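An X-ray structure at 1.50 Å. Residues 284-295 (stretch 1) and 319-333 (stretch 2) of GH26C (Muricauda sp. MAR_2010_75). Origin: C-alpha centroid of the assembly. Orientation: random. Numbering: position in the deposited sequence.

Stretch 1, residues 284-295: RYPGDDFVDIMG
Stretch 2 (319-333) IVSDLAEERVKIASL

The contact between residues 284-295 and 319-333 of GH26C is a parallel strand pairing covered on one side by the helix that precedes the second strand, and closed at its N-terminal end by a lysine and an arginine that bind a loop. It illustrates a general principle: in β-α-β architecture a helix running antiparallel to the strands packs against one face of the sheet, while neighbouring strands pair in parallel.

The helix, already under way at 319, runs at 166° to strand 293-295, with axes 8.3 Å apart at closest approach. Val328, with phi/psi of 55/52, is the first residue to leave helical angles, in a Schellman motif in which Lys329 N bonds back to Ala324 O at 2.9 Å, and the chain turns into strand 330-333. This strand lies at -30° to the first, with Ile293 opposite Ile330 (CA to CA 4.7 Å) and Met294 opposite Ala331 (4.8 Å, CA to CA). Its ladder has the alternation typical of parallel strands: Ile330 N donates to Asp292 O at 3.1 Å and nearly straight (172°), Met294 N to Ile330 O at 2.8 Å, and Ser332 N to Met294 O at 3.0 Å. CA-H...O contacts supplement it, including Ala331 CA to Met294 O at 3.2 Å.

Ile293, Ile330 and Ser332 point to one face of the sheet, where Ile293 CG1 packs 3.8 Å from Ile330 CB. Met294 points to the other, with Ala331, and meets the helix. Its extended side chain (chi1 m, chi2 t, chi3 t) sets CB 3.9 Å from Val320 CG1, SD 3.8 Å from Leu323 CB, and CE 3.7 Å from Arg327 CD, so it follows successive helical turns.

Before the strand, a type I turn from Gly287 to Phe290, closed by Phe290 N to Gly287 O at 3.0 Å, presents Asp288 O to Lys329, and Val291, just after the turn, adds a second carbonyl. The lysine side chain (chi1 m, chi2 m, chi3 t, chi4 t) reaches back so that NZ donates to Asp288 O and Val291 O, each at 2.8 Å. NZ also donates to water 1 at 2.8 Å, and this water donates to Asp292 OD1 at 2.7 Å. The buried Lys329 NZ is thus bound by two carbonyl oxygens and a water.

Alongside, Arg327 (chi1 m, chi2 t, chi3 t) forms a salt bridge from NH1 to Asp288 OD1 at 2.9 Å, with the oxygen near the guanidinium plane. Tyr285 OH donates to the same Asp288 OD1 at 2.7 Å, while Tyr285 CE2 lies 3.6 Å from Arg327 NH1. One carboxylate oxygen thus joins loop and helix.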

ATOM      1  N   ARG A 284      -6.627  12.034 -12.154  1.00 11.67           N
ATOM      2  CA  ARG A 284      -6.789  12.628 -10.825  1.00 11.98           C
ATOM      3  C   ARG A 284      -5.478  12.685 -10.051  1.00 12.84           C
ATOM      4  O   ARG A 284      -5.497  12.763  -8.817  1.00 14.01           O
ATOM      5  CB  ARG A 284      -7.868  11.883 -10.028  1.00 12.69           C
ATOM      6  CG  ARG A 284      -9.232  12.043 -10.668  1.00 17.72           C
ATOM      7  CD  ARG A 284     -10.399  11.291  -9.968  1.00 15.32           C
ATOM      8  NE  ARG A 284     -11.604  11.642 -10.710  1.00 14.22           N
ATOM      9  CZ  ARG A 284     -12.732  12.113 -10.201  1.00 14.10           C
ATOM     10  NH1 ARG A 284     -12.879  12.226  -8.889  1.00 16.85           N
ATOM     11  NH2 ARG A 284     -13.720  12.474 -11.023  1.00 17.06           N
ATOM     12  N   TYR A 285      -4.346  12.621 -10.755  1.00 12.92           N
ATOM     13  CA  TYR A 285      -3.038  12.688 -10.110  1.00 12.59           C
ATOM     14  C   TYR A 285      -2.786  14.096  -9.588  1.00 11.68           C
ATOM     15  O   TYR A 285      -3.009  15.087 -10.315  1.00 13.28           O
ATOM     16  CB  TYR A 285      -1.999  12.293 -11.148  1.00 11.12           C
ATOM     17  CG  TYR A 285      -0.550  12.331 -10.717  1.00 12.92           C
ATOM     18  CD1 TYR A 285      -0.016  11.345  -9.890  1.00 14.59           C
ATOM     19  CD2 TYR A 285       0.290  13.340 -11.171  1.00 13.86           C
ATOM     20  CE1 TYR A 285       1.336  11.384  -9.519  1.00 14.88           C
ATOM     21  CE2 TYR A 285       1.627  13.395 -10.811  1.00 13.43           C
ATOM     22  CZ  TYR A 285       2.138  12.415  -9.979  1.00 13.62           C
ATOM     23  OH  TYR A 285       3.487  12.443  -9.633  1.00 16.59           O
ATOM     24  N   PRO A 286      -2.387  14.238  -8.321  1.00 12.08           N
ATOM     25  CA  PRO A 286      -2.274  15.565  -7.722  1.00 11.32           C
ATOM     26  C   PRO A 286      -0.968  16.284  -7.993  1.00 14.25           C
ATOM     27  O   PRO A 286      -0.822  17.432  -7.564  1.00 18.94           O
ATOM     28  CB  PRO A 286      -2.431  15.279  -6.228  1.00 10.93           C
ATOM     29  CG  PRO A 286      -1.825  13.919  -6.077  1.00 11.43           C
ATOM     30  CD  PRO A 286      -2.301  13.166  -7.307  1.00 13.90           C
ATOM     31  N   GLY A 287      -0.030  15.676  -8.710  1.00 13.70           N
ATOM     32  CA  GLY A 287       1.177  16.408  -9.017  1.00 12.88           C
ATOM     33  C   GLY A 287       2.418  15.757  -8.473  1.00 12.44           C
ATOM     34  O   GLY A 287       2.380  15.127  -7.420  1.00 12.44           O
ATOM     35  N   ASP A 288       3.540  15.971  -9.174  1.00 14.11           N
ATOM     36  CA  ASP A 288       4.803  15.360  -8.771  1.00 12.81           C
ATOM     37  C   ASP A 288       5.281  15.857  -7.411  1.00 13.20           C
ATOM     38  O   ASP A 288       6.054  15.164  -6.750  1.00 15.35           O
ATOM     39  CB  ASP A 288       5.892  15.680  -9.808  1.00 17.06           C
ATOM     40  CG  ASP A 288       5.689  14.974 -11.151  1.00 19.66           C
ATOM     41  OD1 ASP A 288       4.920  14.000 -11.247  1.00 17.95           O
ATOM     42  OD2 ASP A 288       6.348  15.416 -12.137  1.00 24.54           O
ATOM     43  N   ASP A 289       4.880  17.062  -6.995  1.00 15.15           N
ATOM     44  CA  ASP A 289       5.236  17.555  -5.660  1.00 16.22           C
ATOM     45  C   ASP A 289       4.481  16.855  -4.531  1.00 12.00           C
ATOM     46  O   ASP A 289       4.755  17.134  -3.355  1.00 14.96           O
ATOM     47  CB  ASP A 289       4.962  19.064  -5.558  1.00 19.83           C
ATOM     48  CG  ASP A 289       5.863  19.876  -6.452  1.00 29.74           C
ATOM     49  OD1 ASP A 289       5.529  21.045  -6.719  1.00 33.80           O
ATOM     50  OD2 ASP A 289       6.897  19.337  -6.887  1.00 27.06           O
ATOM     51  N   PHE A 290       3.563  15.954  -4.847  1.00 11.41           N
ATOM     52  CA  PHE A 290       2.666  15.386  -3.852  1.00 12.08           C
ATOM     53  C   PHE A 290       2.696  13.867  -3.791  1.00 10.24           C
ATOM     54  O   PHE A 290       2.042  13.294  -2.918  1.00 11.52           O
ATOM     55  CB  PHE A 290       1.231  15.868  -4.143  1.00 11.03           C
ATOM     56  CG  PHE A 290       1.055  17.329  -3.937  1.00 11.78           C
ATOM     57  CD1 PHE A 290       0.893  17.845  -2.655  1.00 12.55           C
ATOM     58  CD2 PHE A 290       1.130  18.212  -5.009  1.00 14.15           C
ATOM     59  CE1 PHE A 290       0.777  19.217  -2.453  1.00 13.53           C
ATOM     60  CE2 PHE A 290       0.985  19.580  -4.803  1.00 13.18           C
ATOM     61  CZ  PHE A 290       0.822  20.077  -3.529  1.00 13.39           C
ATOM     62  N   VAL A 291       3.458  13.201  -4.657  1.00 10.05           N
ATOM     63  CA  VAL A 291       3.424  11.743  -4.756  1.00 10.22           C
ATOM     64  C   VAL A 291       4.862  11.240  -4.821  1.00  9.50           C
ATOM     65  O   VAL A 291       5.658  11.758  -5.614  1.00 10.08           O
ATOM     66  CB  VAL A 291       2.652  11.288  -6.006  1.00 11.37           C
ATOM     67  CG1 VAL A 291       2.816   9.787  -6.186  1.00 11.24           C
ATOM     68  CG2 VAL A 291       1.173  11.665  -5.899  1.00 11.31           C
ATOM     69  N   ASP A 292       5.169  10.212  -4.011  1.00  9.32           N
ATOM     70  CA  ASP A 292       6.467   9.521  -4.059  1.00 10.27           C
ATOM     71  C   ASP A 292       6.393   8.186  -4.793  1.00  8.77           C
ATOM     72  O   ASP A 292       7.339   7.796  -5.496  1.00  9.43           O
ATOM     73  CB  ASP A 292       6.940   9.209  -2.646  1.00  8.88           C
ATOM     74  CG  ASP A 292       7.335  10.458  -1.858  1.00 12.36           C
ATOM     75  OD1 ASP A 292       8.227  11.223  -2.353  1.00 12.99           O
ATOM     76  OD2 ASP A 292       6.771  10.660  -0.751  1.00 11.40           O
ATOM     77  N   ILE A 293       5.301   7.450  -4.572  1.00  9.13           N
ATOM     78  CA  ILE A 293       5.103   6.116  -5.132  1.00  8.07           C
ATOM     79  C   ILE A 293       3.887   6.161  -6.047  1.00  8.80           C
ATOM     80  O   ILE A 293       2.805   6.579  -5.622  1.00  9.58           O
ATOM     81  CB  ILE A 293       4.944   5.057  -4.032  1.00 10.08           C
ATOM     82  CG1 ILE A 293       6.300   4.894  -3.318  1.00 16.62           C
ATOM     83  CG2 ILE A 293       4.433   3.731  -4.667  1.00 10.89           C
ATOM     84  CD1 ILE A 293       6.238   4.583  -1.828  1.00 22.33           C
ATOM     85  N   MET A 294       4.079   5.761  -7.291  1.00  9.84           N
ATOM     86  CA  MET A 294       2.993   5.618  -8.257  1.00  8.47           C
ATOM     87  C   MET A 294       2.591   4.158  -8.239  1.00 11.95           C
ATOM     88  O   MET A 294       3.364   3.283  -8.657  1.00 10.65           O
ATOM     89  CB  MET A 294       3.459   6.017  -9.659  1.00  9.74           C
ATOM     90  CG  MET A 294       3.530   7.502  -9.831  1.00 12.93           C
ATOM     91  SD  MET A 294       4.267   7.930 -11.406  1.00 16.87           S
ATOM     92  CE  MET A 294       3.451   9.527 -11.629  1.00 18.05           C
ATOM     93  N   GLY A 295       1.386   3.889  -7.747  1.00  9.28           N
ATOM     94  CA  GLY A 295       0.897   2.534  -7.639  1.00  8.20           C
ATOM     95  C   GLY A 295      -0.373   2.291  -8.447  1.00  9.57           C
ATOM     96  O   GLY A 295      -0.931   3.180  -9.101  1.00  9.96           O
ATOM     97  N   ILE A 319       2.574   1.167 -17.917  1.00 15.53           N
ATOM     98  CA  ILE A 319       2.262   2.593 -17.890  1.00 13.87           C
ATOM     99  C   ILE A 319       2.759   3.209 -16.587  1.00 11.92           C
ATOM    100  O   ILE A 319       3.372   4.281 -16.584  1.00 14.49           O
ATOM    101  CB  ILE A 319       0.747   2.805 -18.031  1.00 13.54           C
ATOM    102  CG1 ILE A 319       0.281   2.506 -19.470  1.00 18.27           C
ATOM    103  CG2 ILE A 319       0.369   4.196 -17.609  1.00 17.52           C
ATOM    104  CD1 ILE A 319      -1.251   2.436 -19.563  1.00 16.52           C
ATOM    105  N   VAL A 320       2.387   2.603 -15.454  1.00 12.41           N
ATOM    106  CA  VAL A 320       2.856   3.093 -14.160  1.00 13.96           C
ATOM    107  C   VAL A 320       4.375   3.114 -14.125  1.00 11.95           C
ATOM    108  O   VAL A 320       4.990   4.087 -13.667  1.00 13.54           O
ATOM    109  CB  VAL A 320       2.273   2.237 -13.020  1.00 10.36           C
ATOM    110  CG1 VAL A 320       2.735   2.726 -11.611  1.00 11.06           C
ATOM    111  CG2 VAL A 320       0.722   2.211 -13.115  1.00 12.08           C
ATOM    112  N   SER A 321       4.994   2.008 -14.543  1.00 12.13           N
ATOM    113  CA  SER A 321       6.454   1.909 -14.492  1.00 13.94           C
ATOM    114  C   SER A 321       7.117   2.965 -15.383  1.00 13.85           C
ATOM    115  O   SER A 321       8.121   3.580 -14.989  1.00 14.94           O
ATOM    116  CB  SER A 321       6.865   0.492 -14.896  1.00 14.56           C
ATOM    117  OG  SER A 321       8.266   0.353 -15.050  1.00 16.24           O
ATOM    118  N   ASP A 322       6.559   3.207 -16.573  1.00 13.58           N
ATOM    119  CA  ASP A 322       7.118   4.238 -17.451  1.00 15.33           C
ATOM    120  C   ASP A 322       7.011   5.623 -16.822  1.00 15.58           C
ATOM    121  O   ASP A 322       7.951   6.431 -16.914  1.00 15.74           O
ATOM    122  CB  ASP A 322       6.404   4.268 -18.808  1.00 20.83           C
ATOM    123  CG  ASP A 322       6.819   3.145 -19.735  1.00 27.41           C
ATOM    124  OD1 ASP A 322       7.872   2.501 -19.488  1.00 20.34           O
ATOM    125  OD2 ASP A 322       6.097   2.938 -20.754  1.00 24.32           O
ATOM    126  N   LEU A 323       5.863   5.933 -16.213  1.00 13.83           N
ATOM    127  CA  LEU A 323       5.714   7.246 -15.597  1.00 17.18           C
ATOM    128  C   LEU A 323       6.643   7.407 -14.406  1.00 13.61           C
ATOM    129  O   LEU A 323       7.207   8.489 -14.189  1.00 15.41           O
ATOM    130  CB  LEU A 323       4.275   7.448 -15.147  1.00 17.87           C
ATOM    131  CG  LEU A 323       3.283   7.741 -16.251  1.00 16.41           C
ATOM    132  CD1 LEU A 323       1.881   7.677 -15.613  1.00 20.03           C
ATOM    133  CD2 LEU A 323       3.554   9.110 -16.880  1.00 18.38           C
ATOM    134  N   ALA A 324       6.810   6.345 -13.607  1.00 13.06           N
ATOM    135  CA  ALA A 324       7.751   6.415 -12.490  1.00 12.71           C
ATOM    136  C   ALA A 324       9.187   6.633 -12.970  1.00 17.03           C
ATOM    137  O   ALA A 324       9.960   7.368 -12.345  1.00 13.72           O
ATOM    138  CB  ALA A 324       7.638   5.137 -11.657  1.00 14.03           C
ATOM    139  N   GLU A 325       9.575   6.003 -14.082  1.00 14.57           N
ATOM    140  CA  GLU A 325      10.904   6.276 -14.627  1.00 17.11           C
ATOM    141  C   GLU A 325      11.022   7.735 -15.064  1.00 18.17           C
ATOM    142  O   GLU A 325      12.008   8.410 -14.755  1.00 18.81           O
ATOM    143  CB  GLU A 325      11.179   5.327 -15.788  1.00 18.20           C
ATOM    144  CG  GLU A 325      11.488   3.906 -15.371  1.00 25.39           C
ATOM    145  CD  GLU A 325      12.291   3.156 -16.409  0.14 20.68           C
ATOM    146  OE1 GLU A 325      13.508   3.419 -16.537  0.60 26.72           O
ATOM    147  OE2 GLU A 325      11.699   2.313 -17.107  0.57 22.00           O
ATOM    148  N   GLU A 326      10.008   8.254 -15.737  1.00 19.19           N
ATOM    149  CA  GLU A 326      10.090   9.622 -16.249  1.00 19.40           C
ATOM    150  C   GLU A 326      10.097  10.664 -15.128  1.00 19.73           C
ATOM    151  O   GLU A 326      10.808  11.679 -15.229  1.00 18.80           O
ATOM    152  CB  GLU A 326       8.945   9.866 -17.230  1.00 22.73           C
ATOM    153  CG  GLU A 326       9.209   9.215 -18.576  1.00 32.82           C
ATOM    154  CD  GLU A 326       8.010   9.256 -19.480  0.19 24.74           C
ATOM    155  OE1 GLU A 326       8.026   8.551 -20.513  0.50 31.54           O
ATOM    156  OE2 GLU A 326       7.052   9.989 -19.138  0.82 35.87           O
ATOM    157  N   ARG A 327       9.340  10.425 -14.047  1.00 16.54           N
ATOM    158  CA  ARG A 327       9.124  11.424 -13.004  1.00 15.25           C
ATOM    159  C   ARG A 327       9.962  11.159 -11.760  1.00 13.87           C
ATOM    160  O   ARG A 327       9.826  11.878 -10.767  1.00 15.97           O
ATOM    161  CB  ARG A 327       7.641  11.535 -12.668  1.00 16.92           C
ATOM    162  CG  ARG A 327       6.849  12.159 -13.840  1.00 22.50           C
ATOM    163  CD  ARG A 327       5.443  11.675 -13.884  1.00 24.50           C
ATOM    164  NE  ARG A 327       4.752  12.212 -15.056  1.00 24.26           N
ATOM    165  CZ  ARG A 327       3.870  13.208 -15.015  1.00 24.81           C
ATOM    166  NH1 ARG A 327       3.577  13.790 -13.858  1.00 21.67           N
ATOM    167  NH2 ARG A 327       3.282  13.623 -16.135  1.00 23.08           N
ATOM    168  N   VAL A 328      10.871  10.186 -11.818  1.00 16.81           N
ATOM    169  CA  VAL A 328      11.718   9.802 -10.688  1.00 15.84           C
ATOM    170  C   VAL A 328      10.872   9.451  -9.468  1.00 17.93           C
ATOM    171  O   VAL A 328      11.076   9.986  -8.376  1.00 15.17           O
ATOM    172  CB  VAL A 328      12.813  10.849 -10.379  1.00 13.41           C
ATOM    173  CG1 VAL A 328      13.891  10.231  -9.536  1.00 19.87           C
ATOM    174  CG2 VAL A 328      13.394  11.402 -11.685  1.00 22.22           C
ATOM    175  N   LYS A 329       9.908   8.559  -9.667  1.00 14.05           N
ATOM    176  CA  LYS A 329       9.058   7.990  -8.626  1.00 12.02           C
ATOM    177  C   LYS A 329       9.378   6.506  -8.491  1.00 12.33           C
ATOM    178  O   LYS A 329      10.129   5.936  -9.285  1.00 11.76           O
ATOM    179  CB  LYS A 329       7.570   8.148  -8.964  1.00 14.08           C
ATOM    180  CG  LYS A 329       7.114   9.594  -9.261  1.00 17.64           C
ATOM    181  CD  LYS A 329       7.511  10.512  -8.133  1.00 17.05           C
ATOM    182  CE  LYS A 329       6.940  11.910  -8.357  1.00 15.75           C
ATOM    183  NZ  LYS A 329       7.520  12.859  -7.366  1.00 12.04           N
ATOM    184  N   ILE A 330       8.785   5.877  -7.474  1.00 10.71           N
ATOM    185  CA  ILE A 330       8.845   4.423  -7.321  1.00  9.17           C
ATOM    186  C   ILE A 330       7.513   3.861  -7.814  1.00 10.82           C
ATOM    187  O   ILE A 330       6.441   4.297  -7.356  1.00 12.68           O
ATOM    188  CB  ILE A 330       9.032   4.060  -5.840  1.00  8.82           C
ATOM    189  CG1 ILE A 330      10.396   4.580  -5.347  1.00  9.53           C
ATOM    190  CG2 ILE A 330       8.951   2.540  -5.612  1.00 11.23           C
ATOM    191  CD1 ILE A 330      10.355   4.884  -3.841  1.00 12.30           C
ATOM    192  N   ALA A 331       7.564   2.886  -8.732  1.00 11.36           N
ATOM    193  CA  ALA A 331       6.321   2.248  -9.163  1.00  9.04           C
ATOM    194  C   ALA A 331       6.008   1.019  -8.305  1.00  9.44           C
ATOM    195  O   ALA A 331       6.905   0.405  -7.704  1.00 10.95           O
ATOM    196  CB  ALA A 331       6.398   1.857 -10.643  1.00 12.80           C
ATOM    197  N   SER A 332       4.715   0.654  -8.253  1.00  8.96           N
ATOM    198  CA  SER A 332       4.325  -0.500  -7.437  1.00  8.99           C
ATOM    199  C   SER A 332       2.977  -1.034  -7.866  1.00  8.07           C
ATOM    200  O   SER A 332       2.103  -0.273  -8.287  1.00 11.52           O
ATOM    201  CB  SER A 332       4.262  -0.151  -5.930  1.00 10.28           C
ATOM    202  OG  SER A 332       3.562  -1.147  -5.170  1.00 11.72           O
ATOM    203  N   LEU A 333       2.816  -2.362  -7.784  1.00  9.84           N
ATOM    204  CA  LEU A 333       1.482  -2.970  -7.790  1.00  8.57           C
ATOM    205  C   LEU A 333       1.102  -3.076  -6.316  1.00  8.45           C
ATOM    206  O   LEU A 333       1.454  -4.030  -5.609  1.00  9.27           O
ATOM    207  CB  LEU A 333       1.515  -4.330  -8.495  1.00  9.93           C
ATOM    208  CG  LEU A 333       0.176  -5.096  -8.550  1.00  9.15           C
ATOM    209  CD1 LEU A 333      -0.878  -4.287  -9.351  1.00 10.12           C
ATOM    210  CD2 LEU A 333       0.429  -6.478  -9.234  1.00 10.52           C
TER
HETATM  211  O   HOH W   1       8.651  12.249  -4.830  1.00 13.67           O